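Long-range contacts in cellulase (Bacteroides salanitronis, PDB 6WQY), which is a family GH5 subfamily 4 endoglucanase of broad specificity that probably cleaves internal beta-1,4-glycosidic bonds in cellulose and related plant polysaccharides: residues A115-H120 with L167-N173; T216-P222 with N244-A249; E284-T288 with Y326-V331. All blocks are in the same frame, centred on the assembly; numbering follows the deposited sequence.

Interaction 1: residues A115-H120 with L167-N173; sequences AIINIH and LVFEAMN
Ile116 fits against the neighbouring strand at two points: its CG1 lies beside Val168 CB at 3.9 Å, the two side chains pointing the same way, while its CG2 pushes into the dip at the root of Glu170 and meets Glu170 CB at 3.6 Å. On the other face of the sheet the small Ala115 side chain lets Leu167 CD1 come over, 4.0 Å from Ala115 CB. Next along, Ile117 carries CG1 between its own N and carbonyl carbon (chi1 57°), a torsion that brings CG1 alongside Phe169 CD1 at 3.9 Å. Strands 114-118 and 167-170 are parallel neighbours in the eight-stranded TIM barrel; Ile116, Val168, Asn118 and Glu170 face its interior, whereas Ile117 and Phe169 face helix 139-159 through Ile156 and Trp153. Toward the C-terminal ends the packing turns polar. Asn118 ND2 gives one hydrogen to Glu170 OE2 (3.0 Å), meeting OE2 on the anti side of the carboxylate, 34° out of its plane, and the other to His120 ND1 (3.0 Å), within the imidazole plane. Asn118 OD1 takes Val79 N, and Glu170 is held further by Arg76 and Tyr306, so both flat groups are fixed in rotation. Beyond the strands, Asn173 lays its amide over one face of the His120 ring, the planes 20° apart, with Asn173 ND2 offset toward the rim and 3.2 Å from His120 CE1; Asn173 OD1 binds Arg76. In GH5 enzymes this end of the fourth strand typically carries an Asn-Glu pair whose glutamate is the acid/base, and Asn173 is consistent with the asparagine of that pair.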
loop_
_atom_site.group_PDB
_atom_site.type_symbol
_atom_site.label_atom_id
_atom_site.label_comp_id
_atom_site.label_asym_id
_atom_site.label_seq_id
_atom_site.Cartn_x
_atom_site.Cartn_y
_atom_site.Cartn_z
ATOM N N ALA A 115 -7.136 -8.108 3.669
ATOM C CA ALA A 115 -6.204 -7.319 4.463
ATOM C C ALA A 115 -4.793 -7.477 3.936
ATOM O O ALA A 115 -4.395 -8.582 3.557
ATOM C CB ALA A 115 -6.242 -7.755 5.932
ATOM N N ILE A 116 -4.028 -6.385 3.956
ATOM C CA ILE A 116 -2.604 -6.409 3.635
ATOM C C ILE A 116 -1.860 -5.922 4.871
ATOM O O ILE A 116 -2.230 -4.889 5.426
ATOM C CB ILE A 116 -2.267 -5.478 2.454
ATOM C CG1 ILE A 116 -3.088 -5.819 1.207
ATOM C CG2 ILE A 116 -0.764 -5.532 2.157
ATOM C CD1 ILE A 116 -2.853 -4.870 0.046
ATOM N N ILE A 117 -0.803 -6.627 5.292
ATOM C CA ILE A 117 0.106 -6.120 6.325
ATOM C C ILE A 117 1.503 -6.029 5.712
ATOM O O ILE A 117 1.835 -6.760 4.776
ATOM C CB ILE A 117 0.117 -6.976 7.606
ATOM C CG1 ILE A 117 0.473 -8.435 7.329
ATOM C CG2 ILE A 117 -1.229 -6.856 8.323
ATOM C CD1 ILE A 117 0.619 -9.286 8.574
ATOM N N ASN A 118 2.340 -5.150 6.270
ATOM C CA ASN A 118 3.655 -4.910 5.680
ATOM C C ASN A 118 4.686 -4.601 6.771
ATOM O O ASN A 118 4.439 -4.741 7.972
ATOM C CB ASN A 118 3.587 -3.803 4.608
ATOM C CG ASN A 118 3.476 -2.409 5.204
ATOM O OD1 ASN A 118 3.398 -2.251 6.427
ATOM N ND2 ASN A 118 3.458 -1.406 4.347
ATOM N N ILE A 119 5.883 -4.233 6.312
ATOM C CA ILE A 119 6.891 -3.508 7.085
ATOM C C ILE A 119 6.915 -2.088 6.530
ATOM O O ILE A 119 7.187 -1.896 5.337
ATOM C CB ILE A 119 8.267 -4.183 6.983
ATOM C CG1 ILE A 119 8.251 -5.562 7.642
ATOM C CG2 ILE A 119 9.339 -3.280 7.579
ATOM C CD1 ILE A 119 9.556 -6.333 7.504
ATOM N N HIS A 120 6.619 -1.091 7.376
ATOM C CA HIS A 120 6.327 0.249 6.870
ATOM C C HIS A 120 7.478 1.194 7.175
ATOM O O HIS A 120 8.474 1.208 6.425
ATOM C CB HIS A 120 4.941 0.715 7.337
ATOM C CG HIS A 120 4.337 1.768 6.477
ATOM N ND1 HIS A 120 3.691 1.473 5.290
ATOM C CD2 HIS A 120 4.260 3.109 6.652
ATOM C CE1 HIS A 120 3.222 2.608 4.794
ATOM N NE2 HIS A 120 3.560 3.617 5.591
ATOM N N LEU A 167 -5.766 -12.637 3.525
ATOM C CA LEU A 167 -4.625 -11.936 4.099
ATOM C C LEU A 167 -3.442 -12.005 3.147
ATOM O O LEU A 167 -3.002 -13.094 2.748
ATOM C CB LEU A 167 -4.270 -12.540 5.451
ATOM C CG LEU A 167 -3.066 -11.904 6.152
ATOM C CD1 LEU A 167 -3.267 -10.420 6.448
ATOM C CD2 LEU A 167 -2.789 -12.671 7.454
ATOM N N VAL A 168 -2.934 -10.818 2.813
ATOM C CA VAL A 168 -1.787 -10.599 1.936
ATOM C C VAL A 168 -0.636 -10.051 2.770
ATOM O O VAL A 168 -0.848 -9.222 3.660
ATOM C CB VAL A 168 -2.178 -9.562 0.861
ATOM C CG1 VAL A 168 -0.992 -9.144 -0.003
ATOM C CG2 VAL A 168 -3.318 -10.066 -0.001
ATOM N N PHE A 169 0.588 -10.498 2.470
ATOM C CA PHE A 169 1.791 -9.893 3.044
ATOM C C PHE A 169 2.469 -9.042 1.967
ATOM O O PHE A 169 2.700 -9.539 0.859
ATOM C CB PHE A 169 2.805 -10.958 3.495
ATOM C CG PHE A 169 2.296 -11.962 4.509
ATOM C CD1 PHE A 169 1.247 -11.708 5.379
ATOM C CD2 PHE A 169 2.933 -13.192 4.575
ATOM C CE1 PHE A 169 0.839 -12.672 6.292
ATOM C CE2 PHE A 169 2.529 -14.155 5.480
ATOM C CZ PHE A 169 1.485 -13.897 6.345
ATOM N N GLU A 170 2.826 -7.799 2.309
ATOM C CA GLU A 170 3.557 -6.877 1.436
ATOM C C GLU A 170 4.941 -6.661 2.045
ATOM O O GLU A 170 5.055 -6.253 3.197
ATOM C CB GLU A 170 2.783 -5.564 1.344
ATOM C CG GLU A 170 3.497 -4.450 0.615
ATOM C CD GLU A 170 2.738 -3.147 0.737
ATOM O OE1 GLU A 170 1.653 -3.014 0.084
ATOM O OE2 GLU A 170 3.183 -2.265 1.498
ATOM N N ALA A 171 5.992 -6.929 1.265
ATOM C CA ALA A 171 7.338 -7.101 1.809
ATOM C C ALA A 171 7.804 -5.900 2.610
ATOM O O ALA A 171 8.439 -6.057 3.662
ATOM C CB ALA A 171 8.299 -7.309 0.645
ATOM N N MET A 172 7.589 -4.702 2.060
ATOM C CA MET A 172 8.072 -3.436 2.605
ATOM C C MET A 172 7.332 -2.339 1.863
ATOM O O MET A 172 6.488 -2.613 0.999
ATOM C CB MET A 172 9.587 -3.317 2.530
ATOM C CG MET A 172 10.174 -3.386 1.170
ATOM S SD MET A 172 11.925 -3.872 1.211
ATOM C CE MET A 172 11.712 -5.652 1.321
ATOM N N ASN A 173 7.632 -1.087 2.230
ATOM C CA ASN A 173 6.850 0.070 1.804
ATOM C C ASN A 173 7.555 0.853 0.699
ATOM O O ASN A 173 7.503 0.431 -0.465
ATOM C CB ASN A 173 6.478 0.921 3.025
ATOM C CG ASN A 173 5.614 2.087 2.644
ATOM O OD1 ASN A 173 4.706 1.932 1.829
ATOM N ND2 ASN A 173 5.898 3.260 3.195
HETATM O O HOH W 1 9.549 -0.262 4.210
#

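Interaction 2: residues T216-P222 with N244-A249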
loop_
_atom_site.group_PDB
_atom_site.type_symbol
_atom_site.label_atom_id
_atom_site.label_comp_id
_atom_site.label_asym_id
_atom_site.label_seq_id
_atom_site.Cartn_x
_atom_site.Cartn_y
_atom_site.Cartn_z
ATOM N N THR A 216 0.885 -20.607 -0.643
ATOM C CA THR A 216 0.013 -20.178 -1.729
ATOM C C THR A 216 -0.629 -18.818 -1.471
ATOM O O THR A 216 -1.547 -18.432 -2.205
ATOM C CB THR A 216 -1.069 -21.237 -2.008
ATOM O OG1 THR A 216 -1.704 -21.621 -0.784
ATOM C CG2 THR A 216 -0.460 -22.478 -2.646
ATOM N N ARG A 217 -0.172 -18.097 -0.457
ATOM C CA ARG A 217 -0.694 -16.774 -0.132
ATOM C C ARG A 217 -0.270 -15.759 -1.189
ATOM O O ARG A 217 0.833 -15.826 -1.727
ATOM C CB ARG A 217 -0.129 -16.347 1.228
ATOM C CG ARG A 217 -0.735 -15.067 1.786
ATOM C CD ARG A 217 -0.237 -14.723 3.178
ATOM N NE ARG A 217 -0.379 -15.818 4.118
ATOM C CZ ARG A 217 -1.534 -16.252 4.611
ATOM N NH1 ARG A 217 -2.673 -15.660 4.280
ATOM N NH2 ARG A 217 -1.545 -17.293 5.439
ATOM N N TYR A 218 -1.154 -14.790 -1.484
ATOM C CA TYR A 218 -0.770 -13.673 -2.345
ATOM C C TYR A 218 0.145 -12.730 -1.573
ATOM O O TYR A 218 -0.106 -12.406 -0.403
ATOM C CB TYR A 218 -1.997 -12.902 -2.846
ATOM C CG TYR A 218 -2.901 -13.696 -3.763
ATOM C CD1 TYR A 218 -3.792 -14.613 -3.254
ATOM C CD2 TYR A 218 -2.848 -13.534 -5.146
ATOM C CE1 TYR A 218 -4.621 -15.345 -4.087
ATOM C CE2 TYR A 218 -3.661 -14.272 -5.984
ATOM C CZ TYR A 218 -4.555 -15.167 -5.453
ATOM O OH TYR A 218 -5.382 -15.914 -6.260
ATOM N N LEU A 219 1.217 -12.303 -2.233
ATOM C CA LEU A 219 2.209 -11.422 -1.645
ATOM C C LEU A 219 2.391 -10.194 -2.526
ATOM O O LEU A 219 2.302 -10.281 -3.760
ATOM C CB LEU A 219 3.563 -12.121 -1.506
ATOM C CG LEU A 219 3.539 -13.509 -0.869
ATOM C CD1 LEU A 219 4.945 -14.098 -0.861
ATOM C CD2 LEU A 219 2.962 -13.488 0.533
ATOM N N GLY A 220 2.667 -9.052 -1.890
ATOM C CA GLY A 220 2.990 -7.819 -2.595
ATOM C C GLY A 220 4.478 -7.518 -2.492
ATOM O O GLY A 220 5.074 -7.678 -1.430
ATOM N N VAL A 221 5.056 -7.070 -3.602
ATOM C CA VAL A 221 6.475 -6.728 -3.684
ATOM C C VAL A 221 6.625 -5.404 -4.420
ATOM O O VAL A 221 6.086 -5.254 -5.524
ATOM C CB VAL A 221 7.297 -7.857 -4.339
ATOM C CG1 VAL A 221 7.514 -8.987 -3.342
ATOM C CG2 VAL A 221 6.623 -8.384 -5.603
ATOM N N PRO A 222 7.350 -4.427 -3.851
ATOM C CA PRO A 222 7.429 -3.113 -4.488
ATOM C C PRO A 222 8.663 -2.910 -5.350
ATOM O O PRO A 222 9.687 -3.586 -5.214
ATOM C CB PRO A 222 7.477 -2.161 -3.284
ATOM C CG PRO A 222 8.293 -2.937 -2.270
ATOM C CD PRO A 222 7.815 -4.382 -2.449
ATOM N N ASN A 244 1.520 -17.050 -10.075
ATOM C CA ASN A 244 0.456 -16.045 -9.994
ATOM C C ASN A 244 0.097 -15.644 -8.571
ATOM O O ASN A 244 -1.067 -15.331 -8.299
ATOM C CB ASN A 244 -0.801 -16.529 -10.729
ATOM C CG ASN A 244 -0.502 -16.992 -12.106
ATOM O OD1 ASN A 244 0.252 -16.319 -12.811
ATOM N ND2 ASN A 244 -1.046 -18.139 -12.498
ATOM N N ARG A 245 1.083 -15.606 -7.674
ATOM C CA ARG A 245 0.828 -15.209 -6.297
ATOM C C ARG A 245 1.719 -14.060 -5.856
ATOM O O ARG A 245 1.795 -13.786 -4.650
ATOM C CB ARG A 245 0.956 -16.386 -5.329
ATOM C CG ARG A 245 -0.112 -17.464 -5.505
ATOM C CD ARG A 245 -1.489 -16.969 -5.114
ATOM N NE ARG A 245 -2.515 -17.985 -5.308
ATOM C CZ ARG A 245 -3.135 -18.210 -6.462
ATOM N NH1 ARG A 245 -2.835 -17.490 -7.546
ATOM N NH2 ARG A 245 -4.059 -19.156 -6.547
ATOM N N LEU A 246 2.379 -13.373 -6.787
ATOM C CA LEU A 246 3.163 -12.184 -6.492
ATOM C C LEU A 246 2.570 -11.004 -7.245
ATOM O O LEU A 246 2.370 -11.072 -8.462
ATOM C CB LEU A 246 4.626 -12.345 -6.889
ATOM C CG LEU A 246 5.369 -13.485 -6.215
ATOM C CD1 LEU A 246 6.818 -13.490 -6.689
ATOM C CD2 LEU A 246 5.293 -13.437 -4.702
ATOM N N MET A 247 2.310 -9.917 -6.516
ATOM C CA MET A 247 1.685 -8.720 -7.072
ATOM C C MET A 247 2.635 -7.540 -6.920
ATOM O O MET A 247 3.201 -7.341 -5.838
ATOM C CB MET A 247 0.360 -8.402 -6.353
ATOM C CG MET A 247 -0.568 -9.597 -6.176
ATOM S SD MET A 247 -2.153 -9.207 -5.449
ATOM C CE MET A 247 -1.656 -8.705 -3.808
ATOM N N VAL A 248 2.815 -6.772 -7.987
ATOM C CA VAL A 248 3.686 -5.598 -7.953
ATOM C C VAL A 248 2.949 -4.447 -7.285
ATOM O O VAL A 248 1.861 -4.055 -7.715
ATOM C CB VAL A 248 4.113 -5.202 -9.368
ATOM C CG1 VAL A 248 5.094 -4.042 -9.339
ATOM C CG2 VAL A 248 4.714 -6.399 -10.110
ATOM N N ALA A 249 3.552 -3.880 -6.248
ATOM C CA ALA A 249 2.976 -2.762 -5.515
ATOM C C ALA A 249 3.570 -1.449 -6.001
ATOM O O ALA A 249 4.790 -1.306 -6.030
ATOM C CB ALA A 249 3.275 -2.916 -4.020
#
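This is a parallel strand pairing inside the TIM barrel, Leu219 to Pro222 running beside Leu246 to Ala249, with Arg245 laid over the face of Tyr218 at its N-terminal end. The strands are the fifth and sixth of the barrel and belong to one beta-alpha-beta unit, linked through helix 228-234; their short segments are inclined by 38°. Four backbone bonds alternate between them, from Leu219 N to Arg245 O (2.9 Å) at one end to Ala249 N to Val221 O (3.0 Å) at the other. Outside the barrel, Leu219 CB meets Leu246 CD2 at 3.9 Å where the two side chains cross, and Leu219 also meets Phe203 of helix 191-209. Inside, Gly220 has no side chain beside Met247, whose thioether swings back toward Tyr218, leaving Met247 CE 4.3 Å from Tyr218 CB, and packs on Tyr306 of the next strand and, past Gly220, on Val168 of strand 167-170, one strand further round. Tyr218 and Arg245 carry the side-chain part of the contact. A bend at chi2 (-68°) folds the arginine chain over the phenol, placing Arg245 CD 3.4 Å above the Tyr218 ring centroid in a CH-pi contact, almost on the ring normal. The guanidinium continues outward nearly flat, 11° from the ring plane, over Tyr218 OH, which itself binds Gly21 O. Glu22 forms a salt bridge with Arg245 NH2, so the N-terminal part of the chain helps hold the arginine. Arg245 NE turns to Thr216 O in a weak, bent bond of 3.3 Å, and Arg245 NH1 donates to Asn244 O at 2.9 Å, the carbonyl oxygen lying in the guanidinium plane.

Interaction 3: residues E284-T288 with Y326-V331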
loop_
_atom_site.group_PDB
_atom_site.type_symbol
_atom_site.label_atom_id
_atom_site.label_comp_id
_atom_site.label_asym_id
_atom_site.label_seq_id
_atom_site.Cartn_x
_atom_site.Cartn_y
_atom_site.Cartn_z
ATOM N N GLU A 284 -5.166 14.485 -16.592
ATOM C CA GLU A 284 -5.744 13.196 -16.953
ATOM C C GLU A 284 -4.788 12.330 -17.758
ATOM O O GLU A 284 -4.749 11.104 -17.569
ATOM C CB GLU A 284 -7.022 13.420 -17.773
ATOM C CG GLU A 284 -8.195 14.036 -17.009
ATOM C CD GLU A 284 -8.206 15.558 -16.960
ATOM O OE1 GLU A 284 -7.155 16.206 -17.193
ATOM O OE2 GLU A 284 -9.309 16.121 -16.692
ATOM N N ASP A 285 -4.041 12.944 -18.684
ATOM C CA ASP A 285 -3.137 12.189 -19.542
ATOM C C ASP A 285 -1.990 11.572 -18.754
ATOM O O ASP A 285 -1.418 10.559 -19.185
ATOM C CB ASP A 285 -2.599 13.083 -20.659
ATOM C CG ASP A 285 -1.898 14.322 -20.135
ATOM O OD1 ASP A 285 -2.474 15.014 -19.270
ATOM O OD2 ASP A 285 -0.771 14.608 -20.595
ATOM N N ASN A 286 -1.611 12.166 -17.618
ATOM C CA ASN A 286 -0.610 11.537 -16.767
ATOM C C ASN A 286 -1.173 10.298 -16.079
ATOM O O ASN A 286 -0.468 9.290 -15.929
ATOM C CB ASN A 286 -0.061 12.515 -15.734
ATOM C CG ASN A 286 1.057 11.905 -14.916
ATOM O OD1 ASN A 286 2.149 11.650 -15.447
ATOM N ND2 ASN A 286 0.800 11.646 -13.645
ATOM N N VAL A 287 -2.428 10.354 -15.632
ATOM C CA VAL A 287 -3.033 9.185 -15.007
ATOM C C VAL A 287 -3.038 8.012 -15.976
ATOM O O VAL A 287 -2.558 6.911 -15.670
ATOM C CB VAL A 287 -4.459 9.504 -14.526
ATOM C CG1 VAL A 287 -5.077 8.258 -13.892
ATOM C CG2 VAL A 287 -4.485 10.664 -13.558
ATOM N N THR A 288 -3.604 8.220 -17.161
ATOM C CA THR A 288 -3.684 7.116 -18.114
ATOM C C THR A 288 -2.310 6.751 -18.660
ATOM O O THR A 288 -2.028 5.566 -18.891
ATOM C CB THR A 288 -4.661 7.431 -19.247
ATOM O OG1 THR A 288 -4.271 8.644 -19.877
ATOM C CG2 THR A 288 -6.076 7.575 -18.715
ATOM N N TYR A 326 -13.768 14.737 -8.603
ATOM C CA TYR A 326 -13.462 14.387 -9.987
ATOM C C TYR A 326 -12.128 13.652 -10.087
ATOM O O TYR A 326 -12.043 12.606 -10.737
ATOM C CB TYR A 326 -13.494 15.640 -10.873
ATOM C CG TYR A 326 -12.940 15.396 -12.259
ATOM C CD1 TYR A 326 -13.469 14.409 -13.080
ATOM C CD2 TYR A 326 -11.871 16.133 -12.736
ATOM C CE1 TYR A 326 -12.949 14.164 -14.331
ATOM C CE2 TYR A 326 -11.336 15.897 -13.985
ATOM C CZ TYR A 326 -11.882 14.907 -14.781
ATOM O OH TYR A 326 -11.373 14.654 -16.037
ATOM N N TYR A 327 -11.086 14.184 -9.451
ATOM C CA TYR A 327 -9.786 13.521 -9.451
ATOM C C TYR A 327 -9.901 12.086 -8.947
ATOM O O TYR A 327 -9.403 11.145 -9.581
ATOM C CB TYR A 327 -8.796 14.320 -8.579
ATOM C CG TYR A 327 -7.460 13.628 -8.423
ATOM C CD1 TYR A 327 -6.445 13.823 -9.352
ATOM C CD2 TYR A 327 -7.225 12.760 -7.375
ATOM C CE1 TYR A 327 -5.228 13.173 -9.237
ATOM C CE2 TYR A 327 -6.009 12.109 -7.251
ATOM C CZ TYR A 327 -5.026 12.312 -8.177
ATOM O OH TYR A 327 -3.832 11.630 -8.026
ATOM N N LEU A 328 -10.536 11.887 -7.789
ATOM C CA LEU A 328 -10.617 10.550 -7.213
ATOM C C LEU A 328 -11.430 9.617 -8.084
ATOM O O LEU A 328 -11.068 8.447 -8.257
ATOM C CB LEU A 328 -11.187 10.634 -5.798
ATOM C CG LEU A 328 -10.267 11.287 -4.764
ATOM C CD1 LEU A 328 -11.001 11.475 -3.462
ATOM C CD2 LEU A 328 -9.017 10.445 -4.531
ATOM N N GLU A 329 -12.533 10.113 -8.646
ATOM C CA GLU A 329 -13.339 9.297 -9.547
ATOM C C GLU A 329 -12.540 8.937 -10.790
ATOM O O GLU A 329 -12.548 7.779 -11.238
ATOM C CB GLU A 329 -14.637 10.034 -9.907
ATOM C CG GLU A 329 -15.704 9.145 -10.524
ATOM C CD GLU A 329 -17.052 9.830 -10.727
ATOM O OE1 GLU A 329 -17.247 11.014 -10.402
ATOM O OE2 GLU A 329 -17.951 9.157 -11.298
ATOM N N TYR A 330 -11.814 9.909 -11.347
ATOM C CA TYR A 330 -11.034 9.661 -12.554
ATOM C C TYR A 330 -9.938 8.631 -12.305
ATOM O O TYR A 330 -9.722 7.716 -13.124
ATOM C CB TYR A 330 -10.418 10.967 -13.063
ATOM C CG TYR A 330 -9.875 10.817 -14.454
ATOM C CD1 TYR A 330 -8.581 10.387 -14.680
ATOM C CD2 TYR A 330 -10.677 11.063 -15.549
ATOM C CE1 TYR A 330 -8.101 10.221 -15.959
ATOM C CE2 TYR A 330 -10.204 10.900 -16.832
ATOM C CZ TYR A 330 -8.918 10.472 -17.029
ATOM O OH TYR A 330 -8.430 10.295 -18.301
ATOM N N VAL A 331 -9.227 8.758 -11.188
ATOM C CA VAL A 331 -8.133 7.847 -10.892
ATOM C C VAL A 331 -8.657 6.449 -10.598
ATOM O O VAL A 331 -8.056 5.457 -11.018
ATOM C CB VAL A 331 -7.271 8.402 -9.740
ATOM C CG1 VAL A 331 -6.246 7.378 -9.294
ATOM C CG2 VAL A 331 -6.575 9.683 -10.170
HETATM O O HOH W 2 -6.360 10.361 -20.300
#
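Glu284 to Thr288 and Tyr326 to Val331 are helical segments that run the same way, their axes 10.9 Å apart at closest approach and inclined by 29°. At that spacing much of the contact is made by long side chains, Tyr330 foremost, reaching across between Glu284, Val287 and Thr288. Glu284 CG sits over one face of the Tyr330 ring, off-centre, in a CH-pi contact 3.8 Å from the ring centroid, while Val287 CB comes in near the ring plane and meets the edge at Tyr330 CE1, 4.0 Å away. The hydroxyl end pushes in by the start of the first helix, with Glu284 CB 3.5 Å from Tyr330 OH and the Thr288 methyl CG2 touching it from a side chain set crosswise to the tyrosine. The two helices, 284-299 and 318-337, each precede a barrel strand, 305-310 and 342-346, and belong to the outer helical layer of the TIM barrel. On the inner side of the seam Val287 CG2 meets Val331 CG2 at 4.1 Å, and Val331 rests on Met310 of strand 305-310. Glu284 bends at chi2 (87°), which turns its carboxylate away from Tyr330 and toward Tyr326. There Tyr326 OH donates a short hydrogen bond of 2.6 Å, Glu284 OE2 accepting it on its anti lone pair, with OE2 near the plane of the phenol ring. His271 N also binds OE2, so two donors grip one oxygen, and Trp269 packs against both Glu284 and Tyr326. A water links Thr288 OG1 (2.7 Å) with Tyr330 OH (2.9 Å) beside the tyrosine tip.

Overall arrangement
All three contacts lie in the one TIM-barrel domain and follow one another in series along the chain, each closing before the next opens. Interactions 1 and 2 are continuous: strands 167-170 and 219-222 are neighbours, so the two pairings place strands three to six side by side, the centres of the two contacts about 10 Å apart, with Phe169 O probably bonded to Gly220 N and Ala171 N to Gly220 O. Interaction 3 belongs to the surrounding helices, its centre about 26 Å from that of interaction 1 and 25 Å from that of interaction 2, without touching either. In this GH5 domain of a longer protein, interactions 1 and 2 build the barrel wall and interaction 3 the helical layer around it.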